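Local coordinates for protein Fdc1 (Candida dubliniensis, PDB 4ZAD) that probably decarboxylates cinnamic, p-coumaric and ferulic acids reversibly to their vinyl derivatives, using a prenylated flavin mononucleotide cofactor, at residues A37-A42 against I320-L325. Sequence-based numbering, arbitrary orientation.
Sequences AITRKA and ISNPGL. With 4LU (1-deoxy-5-O-phosphono-1-(3,3,4,5-tetramethyl-9,11-dioxo-2,3,8,9,10,11-hexahydro-7H-quinolino[1,8-fg]pteridin-12-ium-7-y l)-D-ribitol), chain E.
N322 O is gripped by two nitrogens of R40. NH2 of R40 lies 2.9 Å from N322 O. NE of R40 is 3.3 Å from N322 O. NE and NH2 meet it side-on, with the oxygen in the guanidinium plane. The other end of the group turns to L325, where R40 NH1 reaches L325 O at 3.1 Å. That bond comes from above the carbonyl plane. CA of G324 lies over one guanidinium face, offset toward its rim. D328 and E44 form salt bridges with NH2 and NH1, balance the buried positive charge and help fix the rotation of the guanidinium. Bends at chi2 and chi3 carry the arginine from helix 34-45 to the loop. This loop of the UbiD-type enzyme follows strand 317-319 and borders the prenylated-flavin pocket. P323 CG packs on C12 of the cofactor at 3.5 Å, and S321 CB lies near its methyl C7M. P323 also sits beside E289, the predicted proton donor. The N322 amide stands 80° from the guanidinium plane. N322 CG is anti to the backbone N (chi1 -177°), which points the amide at the helix. N322 ND2 packs against R40 CG at 3.6 Å. ND2 also hydrogen-bonds Y496 OH of the second subunit. T39 OG1, near the same amide, hydrogen-bonds to V35 O.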
ATOM      1  N   ALA A  37      18.873 -10.409  13.345  1.00 28.91           N
ATOM      2  CA  ALA A  37      17.843  -9.655  14.079  1.00 28.29           C
ATOM      3  C   ALA A  37      18.223  -8.204  14.083  1.00 27.76           C
ATOM      4  O   ALA A  37      17.386  -7.361  13.789  1.00 27.43           O
ATOM      5  CB  ALA A  37      17.674 -10.133  15.494  1.00 28.33           C
ATOM      6  N   ILE A  38      19.468  -7.892  14.418  1.00 27.07           N
ATOM      7  CA  ILE A  38      19.846  -6.480  14.560  1.00 27.30           C
ATOM      8  C   ILE A  38      19.600  -5.768  13.204  1.00 27.98           C
ATOM      9  O   ILE A  38      18.730  -4.869  13.090  1.00 27.28           O
ATOM     10  CB  ILE A  38      21.300  -6.314  15.084  1.00 27.40           C
ATOM     11  CG1 ILE A  38      21.436  -6.848  16.529  1.00 28.39           C
ATOM     12  CG2 ILE A  38      21.708  -4.903  15.110  1.00 26.41           C
ATOM     13  CD1 ILE A  38      22.789  -7.319  16.826  1.00 26.86           C
ATOM     14  N   THR A  39      20.288  -6.249  12.167  1.00 28.06           N
ATOM     15  CA  THR A  39      20.186  -5.665  10.859  1.00 27.84           C
ATOM     16  C   THR A  39      18.725  -5.467  10.486  1.00 28.97           C
ATOM     17  O   THR A  39      18.350  -4.390  10.000  1.00 30.05           O
ATOM     18  CB  THR A  39      20.989  -6.472   9.761  1.00 27.74           C
ATOM     19  OG1 THR A  39      20.634  -7.846   9.771  1.00 25.64           O
ATOM     20  CG2 THR A  39      22.496  -6.349   9.981  1.00 27.87           C
ATOM     21  N   ARG A  40      17.897  -6.477  10.714  1.00 29.29           N
ATOM     22  CA  ARG A  40      16.472  -6.363  10.457  1.00 30.17           C
ATOM     23  C   ARG A  40      15.772  -5.215  11.170  1.00 31.15           C
ATOM     24  O   ARG A  40      14.904  -4.577  10.593  1.00 31.38           O
ATOM     25  CB  ARG A  40      15.759  -7.648  10.842  1.00 30.50           C
ATOM     26  CG  ARG A  40      15.649  -8.591   9.665  1.00 32.62           C
ATOM     27  CD  ARG A  40      14.704  -7.979   8.698  1.00 33.78           C
ATOM     28  NE  ARG A  40      15.214  -7.934   7.346  1.00 35.89           N
ATOM     29  CZ  ARG A  40      14.585  -7.305   6.361  1.00 35.27           C
ATOM     30  NH1 ARG A  40      13.446  -6.672   6.604  1.00 35.05           N
ATOM     31  NH2 ARG A  40      15.082  -7.319   5.135  1.00 35.57           N
ATOM     32  N   LYS A  41      16.107  -4.997  12.434  1.00 32.04           N
ATOM     33  CA  LYS A  41      15.511  -3.939  13.193  1.00 33.08           C
ATOM     34  C   LYS A  41      16.047  -2.584  12.652  1.00 33.29           C
ATOM     35  O   LYS A  41      15.279  -1.629  12.506  1.00 33.47           O
ATOM     36  CB  LYS A  41      15.786  -4.158  14.679  1.00 33.86           C
ATOM     37  CG  LYS A  41      15.068  -3.181  15.586  1.00 37.20           C
ATOM     38  CD  LYS A  41      14.823  -3.698  17.024  1.00 41.99           C
ATOM     39  CE  LYS A  41      13.760  -2.772  17.751  1.00 46.01           C
ATOM     40  NZ  LYS A  41      13.541  -2.940  19.267  1.00 46.84           N
ATOM     41  N   ALA A  42      17.332  -2.537  12.292  1.00 33.30           N
ATOM     42  CA  ALA A  42      17.917  -1.415  11.547  1.00 34.12           C
ATOM     43  C   ALA A  42      17.165  -1.051  10.217  1.00 34.95           C
ATOM     44  O   ALA A  42      16.821   0.099   9.987  1.00 35.71           O
ATOM     45  CB  ALA A  42      19.385  -1.705  11.255  1.00 33.50           C
ATOM     46  N   ILE A 320      27.064  -7.257   4.234  1.00 29.26           N
ATOM     47  CA  ILE A 320      26.083  -8.313   4.432  1.00 28.05           C
ATOM     48  C   ILE A 320      24.733  -7.708   4.017  1.00 26.36           C
ATOM     49  O   ILE A 320      24.513  -6.525   4.234  1.00 23.98           O
ATOM     50  CB  ILE A 320      26.183  -8.757   5.959  1.00 29.06           C
ATOM     51  CG1 ILE A 320      27.315  -9.799   6.140  1.00 31.69           C
ATOM     52  CG2 ILE A 320      24.871  -9.206   6.599  1.00 26.52           C
ATOM     53  CD1 ILE A 320      27.138 -11.163   5.361  1.00 36.97           C
ATOM     54  N   SER A 321      23.886  -8.507   3.357  1.00 25.49           N
ATOM     55  CA  SER A 321      22.445  -8.215   3.192  1.00 24.73           C
ATOM     56  C   SER A 321      21.543  -9.353   3.695  1.00 25.45           C
ATOM     57  O   SER A 321      21.748 -10.527   3.398  1.00 25.51           O
ATOM     58  CB  SER A 321      22.078  -7.909   1.748  1.00 24.42           C
ATOM     59  OG  SER A 321      20.679  -7.774   1.597  1.00 20.83           O
ATOM     60  N   ASN A 322      20.509  -8.977   4.431  1.00 26.04           N
ATOM     61  CA  ASN A 322      19.677  -9.923   5.137  1.00 26.33           C
ATOM     62  C   ASN A 322      18.277  -9.669   4.668  1.00 26.63           C
ATOM     63  O   ASN A 322      17.571  -8.853   5.251  1.00 26.60           O
ATOM     64  CB  ASN A 322      19.823  -9.711   6.639  1.00 26.24           C
ATOM     65  CG  ASN A 322      19.034 -10.696   7.455  1.00 27.22           C
ATOM     66  OD1 ASN A 322      18.710 -11.801   6.998  1.00 27.02           O
ATOM     67  ND2 ASN A 322      18.701 -10.293   8.689  1.00 27.59           N
ATOM     68  N   PRO A 323      17.880 -10.348   3.591  1.00 27.11           N
ATOM     69  CA  PRO A 323      16.667 -10.022   2.888  1.00 27.77           C
ATOM     70  C   PRO A 323      15.430 -10.467   3.620  1.00 27.91           C
ATOM     71  O   PRO A 323      15.454 -11.479   4.304  1.00 28.31           O
ATOM     72  CB  PRO A 323      16.798 -10.822   1.577  1.00 27.56           C
ATOM     73  CG  PRO A 323      18.188 -11.159   1.469  1.00 26.70           C
ATOM     74  CD  PRO A 323      18.607 -11.395   2.867  1.00 27.78           C
ATOM     75  N   GLY A 324      14.374  -9.689   3.466  1.00 28.04           N
ATOM     76  CA  GLY A 324      13.067 -10.048   3.974  1.00 28.34           C
ATOM     77  C   GLY A 324      12.015  -9.056   3.503  1.00 28.49           C
ATOM     78  O   GLY A 324      11.926  -8.723   2.298  1.00 28.12           O
ATOM     79  N   LEU A 325      11.217  -8.580   4.458  1.00 28.10           N
ATOM     80  CA  LEU A 325      10.201  -7.591   4.158  1.00 27.92           C
ATOM     81  C   LEU A 325      10.860  -6.331   3.707  1.00 26.72           C
ATOM     82  O   LEU A 325      12.044  -6.169   3.939  1.00 26.01           O
ATOM     83  CB  LEU A 325       9.307  -7.302   5.376  1.00 28.14           C
ATOM     84  CG  LEU A 325       8.164  -8.314   5.325  1.00 29.37           C
ATOM     85  CD1 LEU A 325       8.493  -9.511   6.282  1.00 28.02           C
ATOM     86  CD2 LEU A 325       6.838  -7.639   5.578  1.00 30.08           C
TER
HETATM   87  C9  4LU E 603      20.938  -8.965  -5.509  1.00 25.48           C
HETATM   88  C8  4LU E 603      21.452  -8.367  -4.352  1.00 23.73           C
HETATM   89  C7  4LU E 603      21.642  -9.118  -3.182  1.00 23.50           C
HETATM   90  C10 4LU E 603      20.776 -12.340  -6.992  1.00 31.52           C
HETATM   91  C6  4LU E 603      21.205 -10.543  -3.187  1.00 26.69           C
HETATM   92  N3  4LU E 603      20.899 -15.057  -7.229  1.00 35.70           N
HETATM   93  C2  4LU E 603      20.911 -14.296  -8.330  1.00 33.13           C
HETATM   94  C13 4LU E 603      22.868 -11.692  -1.939  1.00 29.97           C
HETATM   95  C5  4LU E 603      21.388 -11.397  -2.008  1.00 29.47           C
HETATM   96  C1  4LU E 603      20.354 -13.190  -3.429  1.00 31.33           C
HETATM   97  O2  4LU E 603      20.999 -14.874  -9.421  1.00 30.21           O
HETATM   98  N1  4LU E 603      20.847 -12.947  -8.215  1.00 33.42           N
HETATM   99  C4  4LU E 603      20.811 -14.515  -5.997  1.00 34.33           C
HETATM  100  O4  4LU E 603      20.810 -15.349  -5.060  1.00 35.46           O
HETATM  101  C4A 4LU E 603      20.738 -13.151  -5.837  1.00 31.85           C
HETATM  102  N5  4LU E 603      20.280 -12.447  -4.496  1.00 30.35           N
HETATM  103  C3  4LU E 603      20.877 -12.740  -2.221  1.00 31.29           C
HETATM  104  C12 4LU E 603      20.951 -10.763  -0.690  1.00 25.41           C
HETATM  105  C5A 4LU E 603      20.623 -11.107  -4.433  1.00 26.84           C
HETATM  106  C7M 4LU E 603      22.215  -8.526  -1.922  1.00 18.57           C
HETATM  107  C8M 4LU E 603      21.832  -6.913  -4.450  1.00 19.71           C
HETATM  108  C9A 4LU E 603      20.678 -10.341  -5.620  1.00 26.54           C
HETATM  109  N10 4LU E 603      20.731 -10.981  -6.907  1.00 26.88           N
HETATM  110  C1' 4LU E 603      20.180 -10.323  -8.100  1.00 25.72           C
HETATM  111  C2' 4LU E 603      21.333 -10.062  -9.069  1.00 23.97           C
HETATM  112  O2' 4LU E 603      22.422  -9.466  -8.335  1.00 25.48           O
HETATM  113  C3' 4LU E 603      20.916  -9.180 -10.253  1.00 22.32           C
HETATM  114  O3' 4LU E 603      19.911  -9.858 -11.037  1.00 19.77           O
HETATM  115  C4' 4LU E 603      22.110  -8.812 -11.159  1.00 20.41           C
HETATM  116  O4' 4LU E 603      21.621  -8.290 -12.399  1.00 16.95           O
HETATM  117  C5' 4LU E 603      22.978 -10.039 -11.487  1.00 20.03           C
HETATM  118  O5' 4LU E 603      24.050  -9.757 -12.364  1.00 15.72           O
HETATM  119  P   4LU E 603      24.049 -10.148 -13.903  1.00 19.83           P
HETATM  120  O2P 4LU E 603      25.506  -9.806 -14.212  1.00 13.58           O
HETATM  121  O3P 4LU E 603      22.960  -9.232 -14.501  1.00 16.03           O
HETATM  122  O1P 4LU E 603      23.684 -11.616 -13.972  1.00 15.88           O